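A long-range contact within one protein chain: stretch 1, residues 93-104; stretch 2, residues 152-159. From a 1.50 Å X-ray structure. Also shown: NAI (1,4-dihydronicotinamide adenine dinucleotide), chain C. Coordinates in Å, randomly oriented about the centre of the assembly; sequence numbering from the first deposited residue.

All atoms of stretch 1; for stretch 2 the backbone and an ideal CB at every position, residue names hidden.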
ATOM      1  N   GLY A  93      -4.109   0.439 -14.555  1.00 11.13           N
ATOM      2  CA  GLY A  93      -3.498   1.395 -13.663  1.00 12.07           C
ATOM      3  C   GLY A  93      -3.469   2.740 -14.301  1.00 12.22           C
ATOM      4  O   GLY A  93      -3.685   2.866 -15.506  1.00 11.40           O
ATOM      5  N   ILE A  94      -3.219   3.749 -13.476  1.00 10.43           N
ATOM      6  CA  ILE A  94      -3.174   5.122 -13.924  1.00  9.64           C
ATOM      7  C   ILE A  94      -1.982   5.829 -13.248  1.00  9.78           C
ATOM      8  O   ILE A  94      -1.368   5.303 -12.319  1.00 10.92           O
ATOM      9  CB  ILE A  94      -4.487   5.883 -13.635  1.00 11.77           C
ATOM     10  CG1 ILE A  94      -5.026   5.612 -12.225  1.00 12.33           C
ATOM     11  CG2 ILE A  94      -5.565   5.511 -14.653  1.00 13.87           C
ATOM     12  CD1 ILE A  94      -4.289   6.368 -11.109  1.00 14.08           C
ATOM     13  N   ASP A  95      -1.659   7.012 -13.763  1.00 11.74           N
ATOM     14  CA  ASP A  95      -0.575   7.853 -13.224  1.00 14.06           C
ATOM     15  C   ASP A  95      -1.183   9.022 -12.463  1.00 14.13           C
ATOM     16  O   ASP A  95      -1.675   9.973 -13.084  1.00 14.99           O
ATOM     17  CB  ASP A  95       0.257   8.400 -14.393  1.00 15.71           C
ATOM     18  CG  ASP A  95       1.465   9.199 -13.928  1.00 21.20           C
ATOM     19  OD1 ASP A  95       1.587   9.384 -12.710  1.00 22.44           O
ATOM     20  OD2 ASP A  95       2.286   9.597 -14.786  1.00 22.25           O
ATOM     21  N   PRO A  96      -1.125   8.982 -11.124  1.00 12.71           N
ATOM     22  CA  PRO A  96      -1.685   9.996 -10.228  1.00 12.09           C
ATOM     23  C   PRO A  96      -0.621  11.004  -9.748  1.00 15.76           C
ATOM     24  O   PRO A  96      -0.792  11.645  -8.718  1.00 18.39           O
ATOM     25  CB  PRO A  96      -2.161   9.151  -9.056  1.00 15.37           C
ATOM     26  CG  PRO A  96      -1.126   8.103  -8.953  1.00 17.63           C
ATOM     27  CD  PRO A  96      -0.630   7.825 -10.352  1.00 14.10           C
ATOM     28  N   SER A  97       0.461  11.123 -10.493  1.00 13.77           N
ATOM     29  CA  SER A  97       1.608  11.926 -10.070  1.00 13.24           C
ATOM     30  C   SER A  97       1.377  13.412 -10.238  1.00 16.72           C
ATOM     31  O   SER A  97       0.550  13.859 -11.048  1.00 18.25           O
ATOM     32  CB  SER A  97       2.860  11.502 -10.833  1.00 14.79           C
ATOM     33  OG  SER A  97       3.178  10.137 -10.559  1.00 17.95           O
ATOM     34  N   GLY A  98       2.140  14.187  -9.476  1.00 15.74           N
ATOM     35  CA  GLY A  98       2.086  15.630  -9.562  1.00 14.70           C
ATOM     36  C   GLY A  98       2.771  16.221  -8.354  1.00 11.40           C
ATOM     37  O   GLY A  98       3.171  15.496  -7.425  1.00 13.86           O
ATOM     38  N   PRO A  99       2.873  17.550  -8.333  1.00 14.88           N
ATOM     39  CA  PRO A  99       3.550  18.208  -7.213  1.00 14.52           C
ATOM     40  C   PRO A  99       2.901  17.806  -5.886  1.00 14.65           C
ATOM     41  O   PRO A  99       1.684  17.898  -5.722  1.00 15.14           O
ATOM     42  CB  PRO A  99       3.349  19.690  -7.520  1.00 14.51           C
ATOM     43  CG  PRO A  99       3.189  19.743  -9.003  1.00 18.71           C
ATOM     44  CD  PRO A  99       2.412  18.511  -9.341  1.00 15.67           C
ATOM     45  N   PHE A 100       3.701  17.354  -4.919  1.00 12.36           N
ATOM     46  CA  PHE A 100       3.129  16.687  -3.755  1.00 12.93           C
ATOM     47  C   PHE A 100       2.215  17.618  -2.961  1.00 14.60           C
ATOM     48  O   PHE A 100       1.187  17.201  -2.446  1.00 14.81           O
ATOM     49  CB  PHE A 100       4.228  16.157  -2.829  1.00 13.63           C
ATOM     50  CG  PHE A 100       3.701  15.407  -1.636  1.00 14.39           C
ATOM     51  CD1 PHE A 100       3.372  14.087  -1.733  1.00 17.81           C
ATOM     52  CD2 PHE A 100       3.515  16.037  -0.423  1.00 15.50           C
ATOM     53  CE1 PHE A 100       2.875  13.389  -0.644  1.00 27.05           C
ATOM     54  CE2 PHE A 100       3.020  15.354   0.662  1.00 15.70           C
ATOM     55  CZ  PHE A 100       2.695  14.035   0.558  1.00 20.69           C
ATOM     56  N   LYS A 101       2.594  18.884  -2.860  1.00 14.68           N
ATOM     57  CA  LYS A 101       1.805  19.823  -2.071  1.00 16.54           C
ATOM     58  C   LYS A 101       0.473  20.164  -2.738  1.00 16.39           C
ATOM     59  O   LYS A 101      -0.405  20.761  -2.105  1.00 19.78           O
ATOM     60  CB  LYS A 101       2.611  21.082  -1.790  1.00 16.73           C
ATOM     61  CG  LYS A 101       3.898  20.821  -1.021  1.00 15.79           C
ATOM     62  CD  LYS A 101       4.594  22.104  -0.616  1.00 17.93           C
ATOM     63  CE  LYS A 101       5.040  22.935  -1.795  1.00 18.61           C
ATOM     64  NZ  LYS A 101       6.096  22.262  -2.621  1.00 21.11           N
ATOM     65  N   ASP A 102       0.325  19.795  -3.999  1.00 16.29           N
ATOM     66  CA  ASP A 102      -0.910  20.069  -4.749  1.00 20.23           C
ATOM     67  C   ASP A 102      -1.896  18.900  -4.589  1.00 16.87           C
ATOM     68  O   ASP A 102      -3.098  19.065  -4.779  1.00 16.96           O
ATOM     69  CB  ASP A 102      -0.637  20.250  -6.244  1.00 21.42           C
ATOM     70  CG  ASP A 102       0.019  21.578  -6.587  1.00 28.26           C
ATOM     71  OD1 ASP A 102       0.083  22.459  -5.717  1.00 28.67           O
ATOM     72  OD2 ASP A 102       0.457  21.724  -7.747  1.00 36.15           O
ATOM     73  N   ALA A 103      -1.398  17.710  -4.279  1.00 15.94           N
ATOM     74  CA  ALA A 103      -2.278  16.542  -4.191  1.00 14.01           C
ATOM     75  C   ALA A 103      -3.267  16.694  -3.034  1.00 16.90           C
ATOM     76  O   ALA A 103      -2.920  17.141  -1.942  1.00 18.36           O
ATOM     77  CB  ALA A 103      -1.469  15.258  -4.027  1.00 17.07           C
ATOM     78  N   THR A 104      -4.515  16.321  -3.296  1.00 14.33           N
ATOM     79  CA  THR A 104      -5.569  16.371  -2.292  1.00 12.36           C
ATOM     80  C   THR A 104      -6.007  14.963  -1.927  1.00 13.04           C
ATOM     81  O   THR A 104      -5.540  13.983  -2.503  1.00 12.18           O
ATOM     82  CB  THR A 104      -6.756  17.099  -2.835  1.00 13.66           C
ATOM     83  OG1 THR A 104      -7.289  16.330  -3.927  1.00 15.33           O
ATOM     84  CG2 THR A 104      -6.380  18.478  -3.286  1.00 14.39           C
ATOM     85  N   UNK A 152      10.803   9.962  -5.984  1.00 16.57           N
ATOM     86  CA  UNK A 152      10.613  11.309  -5.437  1.00 16.35           C
ATOM     87  C   UNK A 152       9.149  11.596  -5.116  1.00 14.36           C
ATOM     88  O   UNK A 152       8.245  10.835  -5.508  1.00 14.10           O
ATOM     89  CB  UNK A 152      11.139  12.355  -6.422  1.00 16.35           C
ATOM     90  N   UNK A 153       8.913  12.688  -4.393  1.00 11.72           N
ATOM     91  CA  UNK A 153       7.603  12.980  -3.850  1.00 12.45           C
ATOM     92  C   UNK A 153       6.533  13.211  -4.928  1.00 10.82           C
ATOM     93  O   UNK A 153       5.360  13.002  -4.661  1.00 12.29           O
ATOM     94  CB  UNK A 153       7.696  14.210  -2.944  1.00 12.45           C
ATOM     95  N   UNK A 154       6.956  13.659  -6.107  1.00 11.52           N
ATOM     96  CA  UNK A 154       6.070  13.859  -7.271  1.00 14.52           C
ATOM     97  C   UNK A 154       5.373  12.546  -7.601  1.00 16.10           C
ATOM     98  O   UNK A 154       4.291  12.542  -8.182  1.00 14.63           O
ATOM     99  CB  UNK A 154       6.853  14.368  -8.483  1.00 14.52           C
ATOM    100  N   UNK A 155       5.990  11.429  -7.235  1.00 11.31           N
ATOM    101  CA  UNK A 155       5.434  10.103  -7.537  1.00 10.88           C
ATOM    102  C   UNK A 155       4.966   9.359  -6.288  1.00 10.56           C
ATOM    103  O   UNK A 155       4.839   8.141  -6.294  1.00 10.75           O
ATOM    104  CB  UNK A 155       6.477   9.257  -8.270  1.00 10.88           C
ATOM    105  N   UNK A 156       4.681  10.084  -5.214  1.00  9.90           N
ATOM    106  CA  UNK A 156       4.362   9.425  -3.950  1.00 10.40           C
ATOM    107  C   UNK A 156       3.160   8.496  -4.030  1.00 10.31           C
ATOM    108  O   UNK A 156       3.194   7.384  -3.506  1.00 10.65           O
ATOM    109  CB  UNK A 156       4.109  10.481  -2.872  1.00 10.40           C
ATOM    110  N   UNK A 157       2.070   8.962  -4.638  1.00  9.22           N
ATOM    111  CA  UNK A 157       0.836   8.175  -4.633  1.00 10.42           C
ATOM    112  C   UNK A 157       1.019   6.892  -5.462  1.00  9.81           C
ATOM    113  O   UNK A 157       0.578   5.797  -5.075  1.00 10.10           O
ATOM    114  CB  UNK A 157      -0.328   9.003  -5.179  1.00 10.42           C
ATOM    115  N   UNK A 158       1.680   7.044  -6.603  1.00 10.29           N
ATOM    116  CA  UNK A 158       1.967   5.935  -7.503  1.00 10.39           C
ATOM    117  C   UNK A 158       2.867   4.920  -6.821  1.00  9.96           C
ATOM    118  O   UNK A 158       2.556   3.736  -6.757  1.00 10.11           O
ATOM    119  CB  UNK A 158       2.616   6.439  -8.794  1.00 10.39           C
ATOM    120  N   UNK A 159       3.998   5.384  -6.287  1.00  9.34           N
ATOM    121  CA  UNK A 159       4.956   4.472  -5.678  1.00  9.33           C
ATOM    122  C   UNK A 159       4.376   3.698  -4.506  1.00  8.17           C
ATOM    123  O   UNK A 159       4.640   2.509  -4.342  1.00  9.34           O
ATOM    124  CB  UNK A 159       6.189   5.250  -5.215  1.00  9.33           C
TER
HETATM  125  PA  NAI C 500      -2.427   2.181 -20.702  1.00 12.26           P
HETATM  126  O1A NAI C 500      -3.159   3.423 -20.276  1.00 13.07           O
HETATM  127  O2A NAI C 500      -1.983   2.109 -22.149  1.00 12.85           O
HETATM  128  O5B NAI C 500      -3.286   0.904 -20.378  1.00 12.03           O
HETATM  129  C5B NAI C 500      -4.053   0.864 -19.209  1.00 11.14           C
HETATM  130  C4B NAI C 500      -5.461   0.603 -19.569  1.00 10.90           C
HETATM  131  O4B NAI C 500      -6.136   0.447 -18.279  1.00 10.80           O
HETATM  132  C3B NAI C 500      -6.149   1.647 -20.329  1.00 10.83           C
HETATM  133  O3B NAI C 500      -6.796   1.129 -21.510  1.00 13.10           O
HETATM  134  C2B NAI C 500      -7.082   2.235 -19.388  1.00 11.93           C
HETATM  135  O2B NAI C 500      -8.265   2.772 -19.998  1.00 14.03           O
HETATM  136  C1B NAI C 500      -7.361   1.174 -18.421  1.00 10.04           C
HETATM  137  N9A NAI C 500      -7.821   1.654 -17.144  1.00 10.64           N
HETATM  138  C8A NAI C 500      -7.364   2.735 -16.420  1.00 12.31           C
HETATM  139  N7A NAI C 500      -8.091   2.885 -15.304  1.00 12.13           N
HETATM  140  C5A NAI C 500      -9.037   1.895 -15.259  1.00 10.98           C
HETATM  141  C6A NAI C 500     -10.060   1.523 -14.385  1.00 10.46           C
HETATM  142  N6A NAI C 500     -10.328   2.307 -13.254  1.00 10.89           N
HETATM  143  N1A NAI C 500     -10.834   0.442 -14.662  1.00  9.69           N
HETATM  144  C2A NAI C 500     -10.618  -0.280 -15.786  1.00 10.71           C
HETATM  145  N3A NAI C 500      -9.652   0.035 -16.662  1.00  9.74           N
HETATM  146  C4A NAI C 500      -8.861   1.107 -16.430  1.00 10.25           C
HETATM  147  O3  NAI C 500      -1.153   2.157 -19.758  1.00 11.66           O
HETATM  148  PN  NAI C 500      -0.149   0.960 -19.360  1.00 11.74           P
HETATM  149  O1N NAI C 500      -0.250  -0.233 -20.301  1.00 11.47           O
HETATM  150  O2N NAI C 500       1.215   1.605 -19.328  1.00 13.42           O
HETATM  151  O5D NAI C 500      -0.636   0.552 -17.884  1.00 10.97           O
HETATM  152  C5D NAI C 500      -0.764  -0.813 -17.475  1.00  9.61           C
HETATM  153  C4D NAI C 500      -0.149  -0.995 -16.136  1.00 11.22           C
HETATM  154  O4D NAI C 500       1.316  -0.914 -16.288  1.00 11.28           O
HETATM  155  C3D NAI C 500      -0.521   0.021 -15.147  1.00 10.66           C
HETATM  156  O3D NAI C 500      -0.847  -0.631 -13.902  1.00 11.52           O
HETATM  157  C2D NAI C 500       0.659   0.868 -14.990  1.00 11.62           C
HETATM  158  O2D NAI C 500       0.700   1.465 -13.688  1.00 12.45           O
HETATM  159  C1D NAI C 500       1.771  -0.044 -15.184  1.00  9.62           C
HETATM  160  N1N NAI C 500       3.047   0.448 -15.553  1.00 11.56           N
HETATM  161  C2N NAI C 500       3.321   1.015 -16.774  1.00 11.72           C
HETATM  162  C3N NAI C 500       4.608   1.440 -17.060  1.00 13.40           C
HETATM  163  C7N NAI C 500       4.934   2.056 -18.378  1.00 14.73           C
HETATM  164  O7N NAI C 500       6.046   2.578 -18.607  1.00 15.48           O
HETATM  165  N7N NAI C 500       3.929   1.947 -19.433  1.00 14.12           N
HETATM  166  C4N NAI C 500       5.638   1.300 -16.145  1.00 15.07           C
HETATM  167  C5N NAI C 500       5.358   0.677 -14.943  1.00 14.07           C
HETATM  168  C6N NAI C 500       4.087   0.249 -14.660  1.00 13.89           C

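Position 152 lies out of reach of stretch 1, and nothing of that stretch comes within 5.5 Å of its ideal CB. Phi is -84° and psi 168°, so many residues would fit, proline included. The residue is Pro-152.

Position 153 points toward stretch 1. Its ideal CB is 4.0 Å from Phe-100 CB, which leaves little depth. A small residue such as alanine, serine or threonine would suit. It is Ser-153, with chi1 p. A water bridges the stretches here, donating to Ser-153 OG (2.7 Å) and accepting from Phe-100 N (3.0 Å).

Position 154 points sideways, with its ideal CB 4.0 Å from Gly-98 O. Its backbone O accepts a hydrogen bond from Gly-98 N at 3.0 Å. The backbone of Gly-98 runs close by, and a flat or long apolar group could lie against it. Leucine, methionine or an aromatic would do. Phe-154 fills the place with chi1 t. Gly-98 CA sits 3.7 Å from the centroid of the Phe-154 ring, over its face. Pro-99 CD adds an apolar contact with Phe-154 CE2 at 3.8 Å.

Position 155 points away overall, and its ideal CB is 4.1 Å from Ser-97 OG. The N-cap position often takes serine, threonine, aspartate or asparagine, but stretch 1 sets no strong demand. Met-155 is found. Its SD is 4.0 Å from Ser-97 OG.

Position 156 points sideways in the first turn of a helix. The ideal CB is already 3.9 Å from Phe-100 CD1, so alanine or another small residue suits. It is Ala-156, whose CB meets the edge of the Phe-100 ring.

Position 157 points toward stretch 1, where Pro-96 and Ala-103 offer an apolar surface. Isoleucine, leucine, valine or methionine would fit. Ile-157 touches both: CG2 is 3.8 Å from Pro-96 CG, and CD1 is 4.1 Å from Ala-103 CB.

Position 158 also points toward stretch 1. Its ideal CB is 3.9 Å from Pro-96 CD, and the cofactor ribose lies farther along. A long side chain with a polar end, such as tyrosine, could pass the proline and reach it. Tyr-158 does so. CD1 packs on Pro-96 CD at 3.6 Å, and OH is hydrogen-bonded to NAI O2D at 2.8 Å. A water accepts from Tyr-158 N (2.8 Å) and donates to Ser-97 OG (2.9 Å).

Position 159 is helical and out of reach, so stretch 1 does not restrict it. The residue is Ala-159.

Stretch 2 (152-159) PSFMAIYA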
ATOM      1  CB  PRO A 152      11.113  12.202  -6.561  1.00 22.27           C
ATOM      2  CG  PRO A 152      10.888  11.437  -7.798  1.00 25.89           C
ATOM      3  CD  PRO A 152      10.970   9.970  -7.441  1.00 20.24           C
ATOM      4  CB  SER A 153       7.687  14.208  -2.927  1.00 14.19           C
ATOM      5  OG  SER A 153       8.075  15.342  -3.672  1.00 14.61           O
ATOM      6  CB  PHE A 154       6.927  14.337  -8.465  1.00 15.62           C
ATOM      7  CG  PHE A 154       6.161  14.780  -9.676  1.00 21.23           C
ATOM      8  CD1 PHE A 154       5.843  13.883 -10.682  1.00 23.32           C
ATOM      9  CD2 PHE A 154       5.839  16.125  -9.856  1.00 22.92           C
ATOM     10  CE1 PHE A 154       5.167  14.313 -11.833  1.00 27.18           C
ATOM     11  CE2 PHE A 154       5.169  16.556 -11.005  1.00 25.72           C
ATOM     12  CZ  PHE A 154       4.831  15.640 -11.983  1.00 28.26           C
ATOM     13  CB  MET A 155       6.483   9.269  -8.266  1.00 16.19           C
ATOM     14  CG  MET A 155       7.076  10.017  -9.451  1.00 35.97           C
ATOM     15  SD  MET A 155       7.051   9.115 -10.996  1.00 50.67           S
ATOM     16  CE  MET A 155       8.197  10.113 -11.947  1.00 48.02           C
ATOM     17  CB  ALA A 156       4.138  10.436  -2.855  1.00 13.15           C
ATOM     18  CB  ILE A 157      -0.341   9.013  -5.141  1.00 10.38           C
ATOM     19  CG1 ILE A 157      -0.546  10.233  -4.244  1.00 12.91           C
ATOM     20  CG2 ILE A 157      -1.616   8.164  -5.176  1.00 11.56           C
ATOM     21  CD1 ILE A 157      -1.587  11.218  -4.748  1.00 12.68           C
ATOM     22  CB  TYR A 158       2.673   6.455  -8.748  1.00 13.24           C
ATOM     23  CG  TYR A 158       2.792   5.431  -9.859  1.00 16.33           C
ATOM     24  CD1 TYR A 158       1.685   5.078 -10.617  1.00 17.15           C
ATOM     25  CD2 TYR A 158       4.002   4.852 -10.169  1.00 22.28           C
ATOM     26  CE1 TYR A 158       1.790   4.165 -11.663  1.00 18.64           C
ATOM     27  CE2 TYR A 158       4.112   3.925 -11.212  1.00 16.54           C
ATOM     28  CZ  TYR A 158       3.011   3.597 -11.948  1.00 22.45           C
ATOM     29  OH  TYR A 158       3.138   2.687 -12.982  1.00 23.35           O
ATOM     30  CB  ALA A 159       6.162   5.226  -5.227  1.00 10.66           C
TER
HETATM   31  O   HOH W   1       1.593  11.535  -6.385  1.00 17.82           O
HETATM   32  O   HOH W   2       2.154   9.509  -7.901  1.00 16.27           O
HETATM   33  O   HOH W   3       2.795  13.698  -5.438  1.00 17.46           O
HETATM   34  O   HOH W   4       6.691  17.243  -4.980  1.00 14.70           O
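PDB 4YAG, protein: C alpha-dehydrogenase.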